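Local coordinates for protein proline iminopeptidase (Streptomyces halstedii, PDB 3WMR) that acts as an amidohydrolase on polyketide substrates, and probably belongs with enzymes that release N-terminal proline from peptides, at residues Ser154-Leu159 / Leu242-Val247; Gly40-Gly45 / Leu114-Asp119; Val256-Leu261 / Pro281-Glu286. All blocks are in the same frame, centred on the assembly; numbering follows the deposited sequence.

Overall arrangement
The three contacts follow one another along a single alpha/beta hydrolase chain and share no segment. Contact 3 lies in the central sheet, pairing strand 258-263 with strand 283-288, at one edge, through regular backbone hydrogen bonds and side chains on both faces. Contact 1 is also partly buried but joins a helix start to a loop near the predicted active site, mixing one backbone bond, a surface salt bridge and ligand contacts. Contact 2, between two loops at the surface, is the smallest and has neither hydrogen bond nor salt bridge. Contacts 1 and 2 lie on opposite sides of the chain's centre, their own centres about 33 Å apart; contact 3 is about 20 Å from contact 1, centre to centre.

Contact 1: residues Ser154-Leu159 / Leu242-Val247; sequences SMKIWL and LRDWSV. With P4G (1-ethoxy-2-(2-ethoxyethoxy)ethane), chain E.
Met155 N gives a nearly straight hydrogen bond of 2.8 Å to Trp245 O, entering almost along the C=O axis, where Ser154 and Ser246 bring the two backbones together in a single bridge. Beside it, Met155 lays its CB and CG against the carbonyls of the type I turn that runs from Leu242 to Trp245, with CG 3.3 Å from Leu242 O. The chain then bends at chi2 and chi3 so that CE turns back over one face of the Trp158 ring, offset toward its rim. On the exposed flank Lys156 is extended until chi4, where a bend (-63°) brings NZ to 2.7 Å from Asp244 OD1; in this salt bridge NZ meets the oxygen from above the carboxylate plane, 41° out of it. Farther along, Leu159 CD1 covers one face of the Arg243 guanidinium, 3.5 Å from NH1, which is itself bonded to Val238 O.

Behind this shell, Ser154 caps the helix: its OG, anti to the backbone N, accepts weak bonds from the N-H groups of Lys156 and Ile157. Ser246 OG packs against Ser154 CB and is hydrogen-bonded to Glu248. The Trp245 indole is held between Val247 CG1 on one face and Leu242 CD2 on the other, and its NE1 makes a weak bond of 3.3 Å to P4G O2 at the ring edge. The residues between the two segments are largely helical and contain no strand, consistent with the cap inserted in alpha/beta hydrolases, whose two ends this contact would join, with Met155 about 7 Å from the predicted nucleophile Ser126, side chain to side chain.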
ATOM      1  N   SER A 154       0.207  -8.777  -9.533  1.00 22.96           N
ATOM      2  CA  SER A 154      -1.025  -9.078 -10.265  1.00 22.86           C
ATOM      3  C   SER A 154      -2.151  -9.451  -9.321  1.00 22.61           C
ATOM      4  O   SER A 154      -1.999 -10.330  -8.494  1.00 22.30           O
ATOM      5  CB  SER A 154      -0.793 -10.251 -11.198  1.00 23.53           C
ATOM      6  OG  SER A 154      -2.026 -10.755 -11.705  1.00 23.87           O
ATOM      7  N   MET A 155      -3.300  -8.817  -9.484  1.00 23.71           N
ATOM      8  CA  MET A 155      -4.478  -9.207  -8.705  1.00 24.33           C
ATOM      9  C   MET A 155      -5.021 -10.579  -9.107  1.00 24.80           C
ATOM     10  O   MET A 155      -5.727 -11.221  -8.321  1.00 23.09           O
ATOM     11  CB  MET A 155      -5.562  -8.134  -8.793  1.00 24.37           C
ATOM     12  CG  MET A 155      -5.112  -6.780  -8.261  1.00 23.83           C
ATOM     13  SD  MET A 155      -4.243  -6.805  -6.672  1.00 22.89           S
ATOM     14  CE  MET A 155      -5.570  -7.269  -5.518  1.00 22.70           C
ATOM     15  N   LYS A 156      -4.676 -11.056 -10.310  1.00 25.58           N
ATOM     16  CA  LYS A 156      -5.036 -12.423 -10.695  1.00 26.51           C
ATOM     17  C   LYS A 156      -4.298 -13.447  -9.862  1.00 25.64           C
ATOM     18  O   LYS A 156      -4.913 -14.385  -9.324  1.00 25.54           O
ATOM     19  CB  LYS A 156      -4.724 -12.692 -12.176  1.00 30.04           C
ATOM     20  CG  LYS A 156      -5.631 -11.954 -13.118  1.00 33.47           C
ATOM     21  CD  LYS A 156      -5.386 -12.384 -14.567  1.00 38.04           C
ATOM     22  CE  LYS A 156      -6.151 -11.494 -15.526  1.00 42.03           C
ATOM     23  NZ  LYS A 156      -7.631 -11.615 -15.326  1.00 44.53           N
ATOM     24  N   ILE A 157      -2.980 -13.277  -9.760  1.00 23.89           N
ATOM     25  CA  ILE A 157      -2.177 -14.153  -8.931  1.00 23.47           C
ATOM     26  C   ILE A 157      -2.616 -13.979  -7.462  1.00 23.12           C
ATOM     27  O   ILE A 157      -2.696 -14.954  -6.723  1.00 22.82           O
ATOM     28  CB  ILE A 157      -0.668 -13.865  -9.070  1.00 23.38           C
ATOM     29  CG1 ILE A 157      -0.191 -14.104 -10.512  1.00 23.71           C
ATOM     30  CG2 ILE A 157       0.125 -14.756  -8.131  1.00 23.38           C
ATOM     31  CD1 ILE A 157       1.217 -13.614 -10.782  1.00 23.94           C
ATOM     32  N   TRP A 158      -2.913 -12.743  -7.064  1.00 22.77           N
ATOM     33  CA  TRP A 158      -3.434 -12.473  -5.709  1.00 22.96           C
ATOM     34  C   TRP A 158      -4.632 -13.366  -5.424  1.00 23.22           C
ATOM     35  O   TRP A 158      -4.607 -14.116  -4.468  1.00 23.44           O
ATOM     36  CB  TRP A 158      -3.806 -10.994  -5.570  1.00 22.88           C
ATOM     37  CG  TRP A 158      -4.316 -10.553  -4.192  1.00 21.96           C
ATOM     38  CD1 TRP A 158      -5.608 -10.499  -3.794  1.00 21.95           C
ATOM     39  CD2 TRP A 158      -3.539 -10.035  -3.100  1.00 22.38           C
ATOM     40  NE1 TRP A 158      -5.697  -9.991  -2.530  1.00 22.05           N
ATOM     41  CE2 TRP A 158      -4.438  -9.729  -2.062  1.00 21.97           C
ATOM     42  CE3 TRP A 158      -2.173  -9.832  -2.889  1.00 21.87           C
ATOM     43  CZ2 TRP A 158      -4.019  -9.210  -0.837  1.00 22.49           C
ATOM     44  CZ3 TRP A 158      -1.750  -9.312  -1.660  1.00 22.58           C
ATOM     45  CH2 TRP A 158      -2.668  -9.007  -0.655  1.00 22.47           C
ATOM     46  N   LEU A 159      -5.654 -13.329  -6.285  1.00 23.84           N
ATOM     47  CA  LEU A 159      -6.853 -14.123  -6.060  1.00 25.08           C
ATOM     48  C   LEU A 159      -6.599 -15.633  -6.046  1.00 26.17           C
ATOM     49  O   LEU A 159      -7.231 -16.341  -5.274  1.00 25.31           O
ATOM     50  CB  LEU A 159      -7.979 -13.758  -7.036  1.00 25.84           C
ATOM     51  CG  LEU A 159      -8.758 -12.508  -6.624  1.00 26.58           C
ATOM     52  CD1 LEU A 159      -9.698 -12.068  -7.735  1.00 27.95           C
ATOM     53  CD2 LEU A 159      -9.517 -12.756  -5.317  1.00 27.23           C
ATOM     54  N   LEU A 242     -10.343  -3.500  -9.790  1.00 25.23           N
ATOM     55  CA  LEU A 242      -8.951  -3.935  -9.987  1.00 25.69           C
ATOM     56  C   LEU A 242      -8.763  -5.450 -10.014  1.00 25.01           C
ATOM     57  O   LEU A 242      -7.649  -5.943 -10.117  1.00 24.43           O
ATOM     58  CB  LEU A 242      -8.008  -3.293  -8.957  1.00 24.92           C
ATOM     59  CG  LEU A 242      -7.900  -1.758  -9.006  1.00 25.58           C
ATOM     60  CD1 LEU A 242      -6.912  -1.276  -7.960  1.00 25.74           C
ATOM     61  CD2 LEU A 242      -7.517  -1.218 -10.394  1.00 26.08           C
ATOM     62  N   ARG A 243      -9.873  -6.170  -9.955  1.00 26.57           N
ATOM     63  CA  ARG A 243      -9.895  -7.632  -9.902  1.00 28.80           C
ATOM     64  C   ARG A 243      -8.979  -8.363 -10.890  1.00 29.45           C
ATOM     65  O   ARG A 243      -8.345  -9.360 -10.527  1.00 29.58           O
ATOM     66  CB  ARG A 243     -11.341  -8.089 -10.128  1.00 31.33           C
ATOM     67  CG  ARG A 243     -11.544  -9.579 -10.197  1.00 33.04           C
ATOM     68  CD  ARG A 243     -13.024  -9.881 -10.278  1.00 35.41           C
ATOM     69  NE  ARG A 243     -13.250 -11.319 -10.407  1.00 37.57           N
ATOM     70  CZ  ARG A 243     -13.304 -12.188  -9.395  1.00 39.22           C
ATOM     71  NH1 ARG A 243     -13.159 -11.797  -8.116  1.00 35.95           N
ATOM     72  NH2 ARG A 243     -13.521 -13.474  -9.674  1.00 41.17           N
ATOM     73  N   ASP A 244      -8.934  -7.893 -12.134  1.00 31.03           N
ATOM     74  CA  ASP A 244      -8.119  -8.541 -13.167  1.00 32.97           C
ATOM     75  C   ASP A 244      -6.794  -7.811 -13.420  1.00 31.75           C
ATOM     76  O   ASP A 244      -6.035  -8.169 -14.317  1.00 32.99           O
ATOM     77  CB  ASP A 244      -8.941  -8.655 -14.468  1.00 34.83           C
ATOM     78  CG  ASP A 244     -10.079  -9.674 -14.350  1.00 38.08           C
ATOM     79  OD1 ASP A 244      -9.797 -10.844 -14.002  1.00 41.65           O
ATOM     80  OD2 ASP A 244     -11.257  -9.322 -14.591  1.00 40.37           O
ATOM     81  N   TRP A 245      -6.496  -6.798 -12.621  1.00 29.08           N
ATOM     82  CA  TRP A 245      -5.406  -5.894 -12.956  1.00 28.74           C
ATOM     83  C   TRP A 245      -4.008  -6.443 -12.617  1.00 27.72           C
ATOM     84  O   TRP A 245      -3.775  -6.992 -11.533  1.00 24.23           O
ATOM     85  CB  TRP A 245      -5.643  -4.561 -12.264  1.00 29.28           C
ATOM     86  CG  TRP A 245      -4.670  -3.499 -12.630  1.00 30.19           C
ATOM     87  CD1 TRP A 245      -4.362  -3.055 -13.890  1.00 30.99           C
ATOM     88  CD2 TRP A 245      -3.895  -2.715 -11.724  1.00 29.22           C
ATOM     89  NE1 TRP A 245      -3.433  -2.050 -13.820  1.00 30.64           N
ATOM     90  CE2 TRP A 245      -3.124  -1.824 -12.501  1.00 29.93           C
ATOM     91  CE3 TRP A 245      -3.772  -2.684 -10.325  1.00 28.82           C
ATOM     92  CZ2 TRP A 245      -2.250  -0.907 -11.931  1.00 29.13           C
ATOM     93  CZ3 TRP A 245      -2.900  -1.773  -9.756  1.00 28.34           C
ATOM     94  CH2 TRP A 245      -2.144  -0.899 -10.558  1.00 28.79           C
ATOM     95  N   SER A 246      -3.084  -6.259 -13.558  1.00 27.01           N
ATOM     96  CA  SER A 246      -1.691  -6.666 -13.392  1.00 27.61           C
ATOM     97  C   SER A 246      -0.755  -5.540 -13.819  1.00 28.25           C
ATOM     98  O   SER A 246      -1.035  -4.845 -14.804  1.00 29.81           O
ATOM     99  CB  SER A 246      -1.410  -7.893 -14.243  1.00 28.03           C
ATOM    100  OG  SER A 246      -0.057  -8.268 -14.149  1.00 28.18           O
ATOM    101  N   VAL A 247       0.354  -5.362 -13.101  1.00 26.93           N
ATOM    102  CA  VAL A 247       1.399  -4.394 -13.517  1.00 27.08           C
ATOM    103  C   VAL A 247       2.615  -5.061 -14.193  1.00 27.71           C
ATOM    104  O   VAL A 247       3.594  -4.382 -14.534  1.00 28.78           O
ATOM    105  CB  VAL A 247       1.873  -3.485 -12.344  1.00 25.71           C
ATOM    106  CG1 VAL A 247       0.694  -2.702 -11.778  1.00 24.71           C
ATOM    107  CG2 VAL A 247       2.568  -4.288 -11.248  1.00 24.91           C
TER
HETATM  108  C8  P4G E 402      -8.302  -2.645 -14.318  1.00 48.96           C
HETATM  109  C7  P4G E 402      -7.492  -2.130 -15.487  1.00 50.61           C
HETATM  110  O4  P4G E 402      -7.075  -0.768 -15.294  1.00 53.16           O
HETATM  111  C6  P4G E 402      -6.379  -0.238 -16.436  1.00 52.79           C
HETATM  112  C5  P4G E 402      -5.598   1.040 -16.110  1.00 52.08           C
HETATM  113  O3  P4G E 402      -4.199   0.761 -16.025  1.00 52.39           O
HETATM  114  C4  P4G E 402      -3.338   1.880 -16.244  1.00 52.03           C
HETATM  115  C3  P4G E 402      -1.896   1.498 -15.888  1.00 51.31           C
HETATM  116  O2  P4G E 402      -1.737   0.071 -15.766  1.00 49.93           O
HETATM  117  C2  P4G E 402      -0.538  -0.436 -16.365  1.00 49.45           C
HETATM  118  C1  P4G E 402      -0.489  -1.942 -16.217  1.00 48.68           C

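Contact 2: residues Gly40-Gly45 / Leu114-Asp119; sequences GDLHSG and LGIAGD
Leu42 and His43 occupy the two central positions of a type I turn from Asp41 to Ser44, and Leu42 carries the apolar part of this loop-to-loop contact. Its CB lies over one face of the neighbouring His43 ring, 3.7 Å above the plane and offset toward the rim. From there chi1 of -87° and chi2 of -165° send the branches toward the 114-119 loop. At the tip, Leu42 CD1 meets Ile116 CG2 at 3.8 Å and sits 3.9 Å from Leu114 O. Leu42 CD2 remains farther off, 4.2 Å from Ile116 CG2. The leucine and isoleucine cross at about a right angle, methyl against methyl. In Ile116 the branch CG1 takes the crowded place between the backbone N and the carbonyl carbon, which leaves CG2 beside the N to meet the leucine.

His43 approaches along the rim: its CE1 comes to 3.6 Å from Gly115 O, which lies at the ring edge near its plane. That carbonyl belongs to a Schellman motif, in which Gly115, with positive phi, ends helix 100-113. Pro48 touches both Leu42 and Ile116, and Val77 of strand 76-80 touches Leu42 and Leu114, so the small apolar patch continues toward the sheet. With no hydrogen bond or salt bridge between the loops and only 159 Å² buried, their mutual fit rests on van der Waals packing with a polarised ring C-H facing a carbonyl oxygen, which imposes little directional constraint.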
ATOM      1  N   GLY A  40      10.375  15.621   9.342  1.00 38.04           N
ATOM      2  CA  GLY A  40      11.766  16.004   9.077  1.00 39.47           C
ATOM      3  C   GLY A  40      11.850  17.182   8.121  1.00 40.34           C
ATOM      4  O   GLY A  40      10.855  17.862   7.869  1.00 40.34           O
ATOM      5  N   ASP A  41      13.040  17.410   7.573  1.00 43.24           N
ATOM      6  CA  ASP A  41      13.319  18.598   6.762  1.00 46.85           C
ATOM      7  C   ASP A  41      13.514  18.221   5.290  1.00 46.53           C
ATOM      8  O   ASP A  41      14.488  17.559   4.955  1.00 46.39           O
ATOM      9  CB  ASP A  41      14.572  19.287   7.327  1.00 49.63           C
ATOM     10  CG  ASP A  41      14.836  20.657   6.709  1.00 53.65           C
ATOM     11  OD1 ASP A  41      14.173  21.038   5.712  1.00 54.85           O
ATOM     12  OD2 ASP A  41      15.733  21.361   7.230  1.00 58.40           O
ATOM     13  N   LEU A  42      12.595  18.666   4.425  1.00 48.92           N
ATOM     14  CA  LEU A  42      12.555  18.259   3.003  1.00 51.20           C
ATOM     15  C   LEU A  42      13.878  18.420   2.256  1.00 54.71           C
ATOM     16  O   LEU A  42      14.282  17.525   1.495  1.00 59.55           O
ATOM     17  CB  LEU A  42      11.469  19.027   2.218  1.00 50.15           C
ATOM     18  CG  LEU A  42      10.024  18.514   2.157  1.00 49.68           C
ATOM     19  CD1 LEU A  42       9.263  19.219   1.042  1.00 49.36           C
ATOM     20  CD2 LEU A  42       9.944  17.010   1.946  1.00 49.59           C
ATOM     21  N   HIS A  43      14.533  19.561   2.446  1.00 56.09           N
ATOM     22  CA  HIS A  43      15.751  19.868   1.701  1.00 58.42           C
ATOM     23  C   HIS A  43      16.992  19.903   2.596  1.00 59.09           C
ATOM     24  O   HIS A  43      17.832  20.785   2.481  1.00 59.70           O
ATOM     25  CB  HIS A  43      15.566  21.173   0.921  1.00 59.40           C
ATOM     26  CG  HIS A  43      14.354  21.168   0.042  1.00 59.69           C
ATOM     27  ND1 HIS A  43      14.310  20.494  -1.161  1.00 58.30           N
ATOM     28  CD2 HIS A  43      13.131  21.728   0.205  1.00 60.46           C
ATOM     29  CE1 HIS A  43      13.118  20.650  -1.708  1.00 58.42           C
ATOM     30  NE2 HIS A  43      12.383  21.394  -0.900  1.00 60.74           N
ATOM     31  N   SER A  44      17.098  18.921   3.487  1.00 60.60           N
ATOM     32  CA  SER A  44      18.363  18.638   4.160  1.00 59.64           C
ATOM     33  C   SER A  44      19.156  17.677   3.275  1.00 54.99           C
ATOM     34  O   SER A  44      18.814  17.467   2.110  1.00 57.43           O
ATOM     35  CB  SER A  44      18.119  18.040   5.544  1.00 61.60           C
ATOM     36  OG  SER A  44      19.348  17.884   6.237  1.00 63.97           O
ATOM     37  N   GLY A  45      20.203  17.076   3.820  1.00 52.48           N
ATOM     38  CA  GLY A  45      21.094  16.221   3.033  1.00 49.40           C
ATOM     39  C   GLY A  45      20.505  15.030   2.279  1.00 46.19           C
ATOM     40  O   GLY A  45      21.184  14.476   1.411  1.00 48.41           O
ATOM     41  N   LEU A 114       4.769  19.991  -3.926  1.00 36.59           N
ATOM     42  CA  LEU A 114       5.738  20.032  -2.821  1.00 36.19           C
ATOM     43  C   LEU A 114       7.170  20.375  -3.272  1.00 34.75           C
ATOM     44  O   LEU A 114       8.051  20.487  -2.439  1.00 34.99           O
ATOM     45  CB  LEU A 114       5.748  18.702  -2.060  1.00 36.34           C
ATOM     46  CG  LEU A 114       4.437  18.292  -1.380  1.00 37.67           C
ATOM     47  CD1 LEU A 114       4.614  16.926  -0.725  1.00 37.43           C
ATOM     48  CD2 LEU A 114       3.994  19.314  -0.344  1.00 39.04           C
ATOM     49  N   GLY A 115       7.408  20.517  -4.575  1.00 33.98           N
ATOM     50  CA  GLY A 115       8.754  20.855  -5.069  1.00 34.10           C
ATOM     51  C   GLY A 115       9.807  19.776  -4.839  1.00 32.49           C
ATOM     52  O   GLY A 115      10.975  20.071  -4.590  1.00 32.49           O
ATOM     53  N   ILE A 116       9.398  18.518  -4.925  1.00 30.80           N
ATOM     54  CA  ILE A 116      10.326  17.401  -4.752  1.00 30.03           C
ATOM     55  C   ILE A 116      10.406  16.498  -5.980  1.00 28.46           C
ATOM     56  O   ILE A 116      11.012  15.452  -5.922  1.00 28.13           O
ATOM     57  CB  ILE A 116       9.978  16.578  -3.489  1.00 29.00           C
ATOM     58  CG1 ILE A 116       8.553  16.026  -3.560  1.00 28.55           C
ATOM     59  CG2 ILE A 116      10.118  17.461  -2.252  1.00 30.61           C
ATOM     60  CD1 ILE A 116       8.189  15.128  -2.392  1.00 28.23           C
ATOM     61  N   ALA A 117       9.801  16.905  -7.094  1.00 30.09           N
ATOM     62  CA  ALA A 117       9.808  16.075  -8.299  1.00 30.62           C
ATOM     63  C   ALA A 117      11.238  15.826  -8.796  1.00 30.54           C
ATOM     64  O   ALA A 117      11.493  14.837  -9.481  1.00 31.20           O
ATOM     65  CB  ALA A 117       8.947  16.700  -9.401  1.00 31.21           C
ATOM     66  N   GLY A 118      12.168  16.705  -8.433  1.00 30.41           N
ATOM     67  CA  GLY A 118      13.563  16.582  -8.860  1.00 29.91           C
ATOM     68  C   GLY A 118      14.379  15.488  -8.178  1.00 29.35           C
ATOM     69  O   GLY A 118      15.422  15.102  -8.689  1.00 29.74           O
ATOM     70  N   ASP A 119      13.920  14.992  -7.025  1.00 28.19           N
ATOM     71  CA  ASP A 119      14.694  14.030  -6.244  1.00 26.66           C
ATOM     72  C   ASP A 119      13.870  13.378  -5.116  1.00 25.47           C
ATOM     73  O   ASP A 119      13.492  14.051  -4.157  1.00 24.77           O
ATOM     74  CB  ASP A 119      15.915  14.722  -5.639  1.00 27.58           C
ATOM     75  CG  ASP A 119      16.922  13.740  -5.114  1.00 28.06           C
ATOM     76  OD1 ASP A 119      16.746  12.537  -5.346  1.00 28.86           O
ATOM     77  OD2 ASP A 119      17.885  14.156  -4.467  1.00 30.46           O
TER

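Contact 3: residues Val256-Leu261 / Pro281-Glu286; sequences VPTMVL and PDVRYE
Asp282 meets residues Val256-Thr258 with both backbone and carboxylate. Its N-H reaches Val256 O through water 1, and its carbonyl accepts Thr258 N at 2.9 Å. With CG anti to the backbone N (chi1 -176°), the side chain runs alongside Pro257, OD2 lying 3.4 Å from Pro257 CB, while OD1 accepts from water 2. That water also donates to Thr258 O and accepts from Arg284 NE, in the plane of the guanidinium. An alanine here would remove the carboxylate and would probably leave water 2 less firmly held, loosening the link between Arg284 and Thr258 O and the packing on Pro257.

Val283 turns to the side of the sheet shared with Thr258 and Val260; its CG2 meets Val260 CG2 at 3.8 Å, the two valines pointing the same way. The two strands are parallel, their axes crossing at 21°, and helix 270-279 connects them in a beta-alpha-beta unit at the edge of the alpha/beta hydrolase sheet; Val273 and Phe276 of this helix cover Val260.

Arg284 lies on the other side. Its N donates to Thr258 O, and its carbonyl takes Val260 N at 2.7 Å, nearly along the C=O axis. Its CG, in the crowded position between backbone N and carbonyl carbon, packs 3.7 Å from Met259 CG; a bend at chi3 then folds the guanidinium back toward Pro257, and NH1 bonds Ser313. Tyr285, again beside Val260, presents its ring edge to Val260 CG1, with CD1 4.0 Å away. Glu286 N donates to Val260 O, continuing the ladder, and Glu286 CG touches Met259 SD at 3.8 Å, on the face that Val306 and Tyr310 of helix 300-312 cover.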
ATOM      1  N   VAL A 256      15.286   1.913 -11.852  1.00 24.63           N
ATOM      2  CA  VAL A 256      15.892   2.254 -10.573  1.00 23.77           C
ATOM      3  C   VAL A 256      16.058   0.988  -9.749  1.00 23.45           C
ATOM      4  O   VAL A 256      15.388  -0.016  -9.995  1.00 23.02           O
ATOM      5  CB  VAL A 256      15.072   3.328  -9.836  1.00 23.09           C
ATOM      6  CG1 VAL A 256      15.147   4.641 -10.595  1.00 23.09           C
ATOM      7  CG2 VAL A 256      13.617   2.898  -9.641  1.00 23.41           C
ATOM      8  N   PRO A 257      16.970   1.028  -8.770  1.00 23.13           N
ATOM      9  CA  PRO A 257      17.057  -0.108  -7.889  1.00 22.85           C
ATOM     10  C   PRO A 257      15.769  -0.232  -7.062  1.00 21.98           C
ATOM     11  O   PRO A 257      15.304   0.736  -6.437  1.00 20.75           O
ATOM     12  CB  PRO A 257      18.280   0.196  -7.004  1.00 22.92           C
ATOM     13  CG  PRO A 257      18.792   1.524  -7.419  1.00 23.41           C
ATOM     14  CD  PRO A 257      17.799   2.159  -8.328  1.00 22.62           C
ATOM     15  N   THR A 258      15.222  -1.438  -7.082  1.00 21.78           N
ATOM     16  CA  THR A 258      13.933  -1.740  -6.515  1.00 21.61           C
ATOM     17  C   THR A 258      14.105  -2.771  -5.411  1.00 21.54           C
ATOM     18  O   THR A 258      14.940  -3.685  -5.527  1.00 22.00           O
ATOM     19  CB  THR A 258      12.980  -2.253  -7.615  1.00 21.63           C
ATOM     20  OG1 THR A 258      12.812  -1.228  -8.608  1.00 21.24           O
ATOM     21  CG2 THR A 258      11.611  -2.628  -7.025  1.00 21.84           C
ATOM     22  N   MET A 259      13.344  -2.621  -4.325  1.00 21.65           N
ATOM     23  CA  MET A 259      13.362  -3.627  -3.250  1.00 21.36           C
ATOM     24  C   MET A 259      11.958  -4.208  -3.055  1.00 21.37           C
ATOM     25  O   MET A 259      10.991  -3.448  -2.908  1.00 20.37           O
ATOM     26  CB  MET A 259      13.864  -3.054  -1.915  1.00 22.03           C
ATOM     27  CG  MET A 259      13.884  -4.100  -0.803  1.00 22.07           C
ATOM     28  SD  MET A 259      14.722  -3.659   0.747  1.00 23.68           S
ATOM     29  CE  MET A 259      13.925  -2.095   1.080  1.00 22.07           C
ATOM     30  N   VAL A 260      11.862  -5.544  -3.066  1.00 21.38           N
ATOM     31  CA  VAL A 260      10.635  -6.243  -2.714  1.00 22.15           C
ATOM     32  C   VAL A 260      10.745  -6.654  -1.253  1.00 22.75           C
ATOM     33  O   VAL A 260      11.704  -7.329  -0.879  1.00 22.90           O
ATOM     34  CB  VAL A 260      10.419  -7.499  -3.570  1.00 23.38           C
ATOM     35  CG1 VAL A 260       9.174  -8.258  -3.110  1.00 23.94           C
ATOM     36  CG2 VAL A 260      10.316  -7.123  -5.046  1.00 22.53           C
ATOM     37  N   LEU A 261       9.779  -6.226  -0.445  1.00 22.38           N
ATOM     38  CA  LEU A 261       9.776  -6.494   0.984  1.00 23.62           C
ATOM     39  C   LEU A 261       8.408  -7.032   1.337  1.00 24.11           C
ATOM     40  O   LEU A 261       7.405  -6.341   1.148  1.00 23.26           O
ATOM     41  CB  LEU A 261      10.063  -5.219   1.778  1.00 23.71           C
ATOM     42  CG  LEU A 261      10.284  -5.376   3.298  1.00 25.10           C
ATOM     43  CD1 LEU A 261      11.256  -4.307   3.772  1.00 25.08           C
ATOM     44  CD2 LEU A 261       8.996  -5.301   4.106  1.00 25.61           C
ATOM     45  N   PRO A 281      14.788  -5.385 -13.653  1.00 26.22           N
ATOM     46  CA  PRO A 281      16.241  -5.606 -13.824  1.00 27.00           C
ATOM     47  C   PRO A 281      17.082  -5.514 -12.543  1.00 26.98           C
ATOM     48  O   PRO A 281      17.884  -6.417 -12.263  1.00 27.67           O
ATOM     49  CB  PRO A 281      16.645  -4.506 -14.814  1.00 27.51           C
ATOM     50  CG  PRO A 281      15.398  -4.220 -15.600  1.00 27.72           C
ATOM     51  CD  PRO A 281      14.281  -4.359 -14.587  1.00 26.74           C
ATOM     52  N   ASP A 282      16.880  -4.461 -11.758  1.00 26.02           N
ATOM     53  CA  ASP A 282      17.675  -4.246 -10.547  1.00 26.16           C
ATOM     54  C   ASP A 282      16.772  -4.382  -9.330  1.00 25.75           C
ATOM     55  O   ASP A 282      16.103  -3.415  -8.952  1.00 24.26           O
ATOM     56  CB  ASP A 282      18.317  -2.860 -10.576  1.00 26.33           C
ATOM     57  CG  ASP A 282      19.240  -2.602  -9.388  1.00 27.15           C
ATOM     58  OD1 ASP A 282      19.290  -3.413  -8.426  1.00 27.78           O
ATOM     59  OD2 ASP A 282      19.938  -1.574  -9.434  1.00 28.78           O
ATOM     60  N   VAL A 283      16.760  -5.571  -8.718  1.00 26.17           N
ATOM     61  CA  VAL A 283      15.782  -5.862  -7.675  1.00 26.54           C
ATOM     62  C   VAL A 283      16.317  -6.749  -6.570  1.00 27.79           C
ATOM     63  O   VAL A 283      17.012  -7.736  -6.819  1.00 28.27           O
ATOM     64  CB  VAL A 283      14.499  -6.485  -8.266  1.00 27.51           C
ATOM     65  CG1 VAL A 283      14.781  -7.852  -8.913  1.00 29.09           C
ATOM     66  CG2 VAL A 283      13.400  -6.581  -7.199  1.00 26.41           C
ATOM     67  N   ARG A 284      15.976  -6.388  -5.339  1.00 28.33           N
ATOM     68  CA  ARG A 284      16.415  -7.147  -4.176  1.00 29.76           C
ATOM     69  C   ARG A 284      15.208  -7.575  -3.345  1.00 28.42           C
ATOM     70  O   ARG A 284      14.167  -6.932  -3.388  1.00 27.49           O
ATOM     71  CB  ARG A 284      17.442  -6.346  -3.376  1.00 32.47           C
ATOM     72  CG  ARG A 284      16.908  -5.127  -2.667  1.00 33.30           C
ATOM     73  CD  ARG A 284      18.045  -4.248  -2.148  1.00 35.45           C
ATOM     74  NE  ARG A 284      18.645  -3.433  -3.210  1.00 35.97           N
ATOM     75  CZ  ARG A 284      19.524  -2.450  -2.999  1.00 36.81           C
ATOM     76  NH1 ARG A 284      19.929  -2.145  -1.765  1.00 33.78           N
ATOM     77  NH2 ARG A 284      20.015  -1.776  -4.032  1.00 37.50           N
ATOM     78  N   TYR A 285      15.370  -8.681  -2.620  1.00 28.85           N
ATOM     79  CA  TYR A 285      14.291  -9.408  -1.968  1.00 27.95           C
ATOM     80  C   TYR A 285      14.516  -9.537  -0.454  1.00 28.46           C
ATOM     81  O   TYR A 285      15.571 -10.021  -0.007  1.00 28.36           O
ATOM     82  CB  TYR A 285      14.235 -10.802  -2.599  1.00 29.76           C
ATOM     83  CG  TYR A 285      13.046 -11.671  -2.234  1.00 29.52           C
ATOM     84  CD1 TYR A 285      11.756 -11.145  -2.182  1.00 29.64           C
ATOM     85  CD2 TYR A 285      13.210 -13.035  -2.001  1.00 30.78           C
ATOM     86  CE1 TYR A 285      10.669 -11.947  -1.866  1.00 30.35           C
ATOM     87  CE2 TYR A 285      12.130 -13.849  -1.698  1.00 31.62           C
ATOM     88  CZ  TYR A 285      10.857 -13.292  -1.637  1.00 31.21           C
ATOM     89  OH  TYR A 285       9.777 -14.073  -1.339  1.00 33.02           O
ATOM     90  N   GLU A 286      13.532  -9.115   0.332  1.00 26.99           N
ATOM     91  CA  GLU A 286      13.627  -9.199   1.785  1.00 28.20           C
ATOM     92  C   GLU A 286      12.340  -9.774   2.340  1.00 28.04           C
ATOM     93  O   GLU A 286      11.257  -9.314   1.973  1.00 26.18           O
ATOM     94  CB  GLU A 286      13.841  -7.805   2.384  1.00 28.31           C
ATOM     95  CG  GLU A 286      15.165  -7.167   2.035  1.00 29.07           C
ATOM     96  CD  GLU A 286      16.349  -7.804   2.753  1.00 30.81           C
ATOM     97  OE1 GLU A 286      16.160  -8.657   3.649  1.00 29.63           O
ATOM     98  OE2 GLU A 286      17.483  -7.425   2.406  1.00 34.11           O
TER
HETATM   99  O   HOH W   1      15.463  -1.812 -12.228  1.00 21.23           O
HETATM  100  O   HOH W   2      17.957  -3.406  -6.005  1.00 23.13           O